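Local coordinates for protein cytochrome c-555 (Chlorobium tepidum, PDB 4J20) that carries electrons as a small basic monoheme c-type cytochrome of green sulfur bacteria, although its role in their photosynthesis is not established, at residues A34-R39 with A81-Q86. The protein carries 2 engineered substitutions. Sequence-based numbering, arbitrary orientation.
With HEB (heme b/c), chain I; IPA (isopropyl alcohol), chain E.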
loop_
_atom_site.group_PDB
_atom_site.type_symbol
_atom_site.label_atom_id
_atom_site.label_comp_id
_atom_site.label_asym_id
_atom_site.label_seq_id
_atom_site.Cartn_x
_atom_site.Cartn_y
_atom_site.Cartn_z
ATOM N N ALA A 34 -7.572 -4.048 12.281
ATOM C CA ALA A 34 -8.910 -3.486 12.089
ATOM C C ALA A 34 -8.896 -2.513 10.943
ATOM O O ALA A 34 -9.868 -2.439 10.185
ATOM C CB ALA A 34 -9.438 -2.833 13.373
ATOM N N ALA A 35 -7.823 -1.760 10.803
ATOM C CA ALA A 35 -7.756 -0.763 9.718
ATOM C C ALA A 35 -7.730 -1.504 8.384
ATOM O O ALA A 35 -8.322 -1.043 7.377
ATOM C CB ALA A 35 -6.542 0.097 9.839
ATOM N N TRP A 36 -7.013 -2.627 8.321
ATOM C CA TRP A 36 -6.805 -3.313 7.063
ATOM C C TRP A 36 -7.922 -4.286 6.680
ATOM O O TRP A 36 -8.036 -4.598 5.494
ATOM C CB TRP A 36 -5.421 -3.978 7.006
ATOM C CG TRP A 36 -4.376 -2.957 6.709
ATOM C CD1 TRP A 36 -3.606 -2.268 7.608
ATOM C CD2 TRP A 36 -4.023 -2.468 5.401
ATOM N NE1 TRP A 36 -2.789 -1.372 6.937
ATOM C CE2 TRP A 36 -3.020 -1.488 5.575
ATOM C CE3 TRP A 36 -4.447 -2.801 4.113
ATOM C CZ2 TRP A 36 -2.469 -0.803 4.501
ATOM C CZ3 TRP A 36 -3.913 -2.104 3.038
ATOM C CH2 TRP A 36 -2.926 -1.124 3.234
ATOM N N ALA A 37 -8.715 -4.795 7.609
ATOM C CA ALA A 37 -9.621 -5.879 7.243
ATOM C C ALA A 37 -10.583 -5.535 6.076
ATOM O O ALA A 37 -10.699 -6.337 5.156
ATOM C CB ALA A 37 -10.387 -6.371 8.505
ATOM N N PRO A 38 -11.299 -4.402 6.129
ATOM C CA PRO A 38 -12.218 -4.155 5.025
ATOM C C PRO A 38 -11.453 -3.773 3.750
ATOM O O PRO A 38 -11.969 -3.961 2.639
ATOM C CB PRO A 38 -13.042 -2.961 5.497
ATOM C CG PRO A 38 -12.271 -2.352 6.573
ATOM C CD PRO A 38 -11.415 -3.394 7.199
ATOM N N ARG A 39 -10.198 -3.290 3.870
ATOM C CA ARG A 39 -9.410 -2.931 2.706
ATOM C C ARG A 39 -8.967 -4.191 1.993
ATOM O O ARG A 39 -9.066 -4.300 0.764
ATOM C CB ARG A 39 -8.207 -2.088 3.151
ATOM C CG ARG A 39 -8.611 -0.781 3.840
ATOM C CD ARG A 39 -7.385 -0.021 4.279
ATOM N NE ARG A 39 -7.759 1.207 5.027
ATOM C CZ ARG A 39 -8.021 2.392 4.475
ATOM N NH1 ARG A 39 -7.942 2.566 3.176
ATOM N NH2 ARG A 39 -8.309 3.425 5.256
ATOM N N ALA A 81 1.415 -5.994 -1.667
ATOM C CA ALA A 81 1.399 -7.395 -1.231
ATOM C C ALA A 81 2.122 -7.550 0.088
ATOM O O ALA A 81 1.670 -8.277 0.968
ATOM C CB ALA A 81 2.005 -8.300 -2.301
ATOM N N TYR A 82 3.261 -6.858 0.217
ATOM C CA TYR A 82 3.960 -6.883 1.480
ATOM C C TYR A 82 3.110 -6.315 2.616
ATOM O O TYR A 82 2.966 -6.921 3.680
ATOM C CB TYR A 82 5.274 -6.106 1.357
ATOM C CG TYR A 82 6.006 -6.029 2.660
ATOM C CD1 TYR A 82 6.654 -7.139 3.177
ATOM C CD2 TYR A 82 5.982 -4.873 3.413
ATOM C CE1 TYR A 82 7.285 -7.083 4.405
ATOM C CE2 TYR A 82 6.603 -4.833 4.695
ATOM C CZ TYR A 82 7.261 -5.931 5.135
ATOM O OH TYR A 82 7.911 -5.877 6.372
ATOM N N MET A 83 2.529 -5.147 2.382
ATOM C CA MET A 83 1.692 -4.485 3.405
ATOM C C MET A 83 0.520 -5.380 3.825
ATOM O O MET A 83 0.244 -5.535 5.034
ATOM C CB MET A 83 1.154 -3.193 2.849
ATOM C CG MET A 83 2.263 -2.169 2.595
ATOM S SD MET A 83 1.777 -0.742 1.589
ATOM C CE MET A 83 0.677 0.081 2.728
ATOM N N VAL A 84 -0.183 -5.950 2.863
ATOM C CA VAL A 84 -1.323 -6.805 3.176
ATOM C C VAL A 84 -0.872 -8.045 3.940
ATOM O O VAL A 84 -1.501 -8.419 4.953
ATOM C CB VAL A 84 -2.034 -7.198 1.875
ATOM C CG1 VAL A 84 -2.974 -8.406 2.087
ATOM C CG2 VAL A 84 -2.777 -6.031 1.278
ATOM N N GLY A 85 0.220 -8.678 3.498
ATOM C CA GLY A 85 0.717 -9.844 4.182
ATOM C C GLY A 85 1.118 -9.612 5.628
ATOM O O GLY A 85 1.161 -10.557 6.417
ATOM N N GLN A 86 1.460 -8.389 5.979
ATOM C CA GLN A 86 1.847 -8.047 7.327
ATOM C C GLN A 86 0.683 -7.513 8.169
ATOM O O GLN A 86 0.878 -7.237 9.343
ATOM C CB GLN A 86 2.925 -6.985 7.296
ATOM C CG GLN A 86 4.288 -7.509 6.777
ATOM C CD GLN A 86 4.876 -8.581 7.667
ATOM O OE1 GLN A 86 4.987 -8.406 8.896
ATOM N NE2 GLN A 86 5.224 -9.697 7.080
HETATM FE FE HEB I . -0.726 4.626 0.919
HETATM C CHA HEB I . -4.004 4.013 1.568
HETATM C CHB HEB I . -0.410 1.498 -0.451
HETATM C CHC HEB I . 2.502 5.293 0.107
HETATM C CHD HEB I . -0.943 7.621 2.525
HETATM N NA HEB I . -1.968 3.075 0.597
HETATM C C1A HEB I . -3.310 2.992 0.976
HETATM C C2A HEB I . -3.797 1.685 0.631
HETATM C C3A HEB I . -2.790 0.998 0.103
HETATM C C4A HEB I . -1.643 1.849 0.073
HETATM C CMA HEB I . -2.807 -0.433 -0.414
HETATM C CAA HEB I . -5.224 1.214 0.913
HETATM C CBA HEB I . -6.079 1.238 -0.357
HETATM C CGA HEB I . -7.528 0.874 -0.145
HETATM O O1A HEB I . -7.999 0.711 1.019
HETATM O O2A HEB I . -8.231 0.803 -1.185
HETATM N NB HEB I . 0.758 3.603 0.025
HETATM C C1B HEB I . 0.688 2.321 -0.517
HETATM C C2B HEB I . 1.916 2.003 -1.182
HETATM C C3B HEB I . 2.742 3.049 -1.009
HETATM C C4B HEB I . 2.038 4.073 -0.274
HETATM C CMB HEB I . 2.157 0.659 -1.821
HETATM C CAB HEB I . 4.164 3.246 -1.476
HETATM C CBB HEB I . 4.350 2.984 -2.978
HETATM N NC HEB I . 0.519 6.141 1.290
HETATM C C1C HEB I . 1.824 6.241 0.837
HETATM C C2C HEB I . 2.389 7.501 1.254
HETATM C C3C HEB I . 1.451 8.119 1.980
HETATM C C4C HEB I . 0.273 7.324 1.971
HETATM C CMC HEB I . 3.847 7.882 1.002
HETATM C CAC HEB I . 1.549 9.444 2.731
HETATM C CBC HEB I . 1.926 10.673 1.905
HETATM N ND HEB I . -2.202 5.625 1.855
HETATM C C1D HEB I . -2.087 6.875 2.452
HETATM C C2D HEB I . -3.319 7.255 3.051
HETATM C C3D HEB I . -4.240 6.177 2.769
HETATM C C4D HEB I . -3.491 5.198 2.029
HETATM C CMD HEB I . -3.650 8.518 3.806
HETATM C CAD HEB I . -5.694 6.069 3.195
HETATM C CBD HEB I . -6.682 6.766 2.232
HETATM C CGD HEB I . -8.075 6.592 2.694
HETATM O O1D HEB I . -8.535 5.440 2.741
HETATM O O2D HEB I . -8.715 7.546 3.065
HETATM C C1 IPA E . 5.252 -4.808 12.281
HETATM C C2 IPA E . 4.271 -5.354 11.246
HETATM C C3 IPA E . 3.535 -6.583 11.785
HETATM O O2 IPA E . 4.998 -5.677 10.042
#
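Arg-39 NH1 is gripped by both heme propionates. Arg-39 NH1 gives a hydrogen bond of 2.8 Å to heme O1A. A second, from NH1 of Arg-39 to O1D of the other propionate, is 3.0 Å long. Arg-39 NH2 adds a longer bond to the same O1D, at 3.2 Å. The first carboxylate lies at the guanidinium edge, near its plane. The chain of Arg-39 is extended from CG to NE and runs past O1A, and the turn at chi4 (-87°) swings NH1 back to it. On the way, its CD lies over one face of the Trp-36 ring, toward the rim. With an alanine here, the two propionates would probably lose the positive partner they share, and the indole the CD packed on its face.

Trp-36 joins helix 33-40 to the C-terminal helix 73-85. The contact is apolar and buried, with no hydrogen bond between the segments. Trp-36 CZ2 meets Met-83 CE at 3.7 Å, the methyl coming in obliquely to the ring. More loosely, Trp-36 CZ3 approaches Val-84 CG2 at 4.5 Å. Trp-36, Arg-39 and Met-83 line the heme pocket of a class I cytochrome c fold, in which helices wrap a covalently bound heme. The heme methyl CMA sits at the indole edge, 3.7 Å from Trp-36 CH2. A weak bond from Trp-36 NE1 to Lys-29 O ties the other end of the indole to a loop.

Met-83 bends at its last torsion (chi3 69°), and its CE also packs 3.6 Å from heme CHB. The Met-83 side chain lies close to that of His-20, predicted to be an axial ligand of the iron. Val-84 also touches Met-44 and Leu-47 of helix 44-53, and Met-83 touches Tyr-12 of helix 5-15.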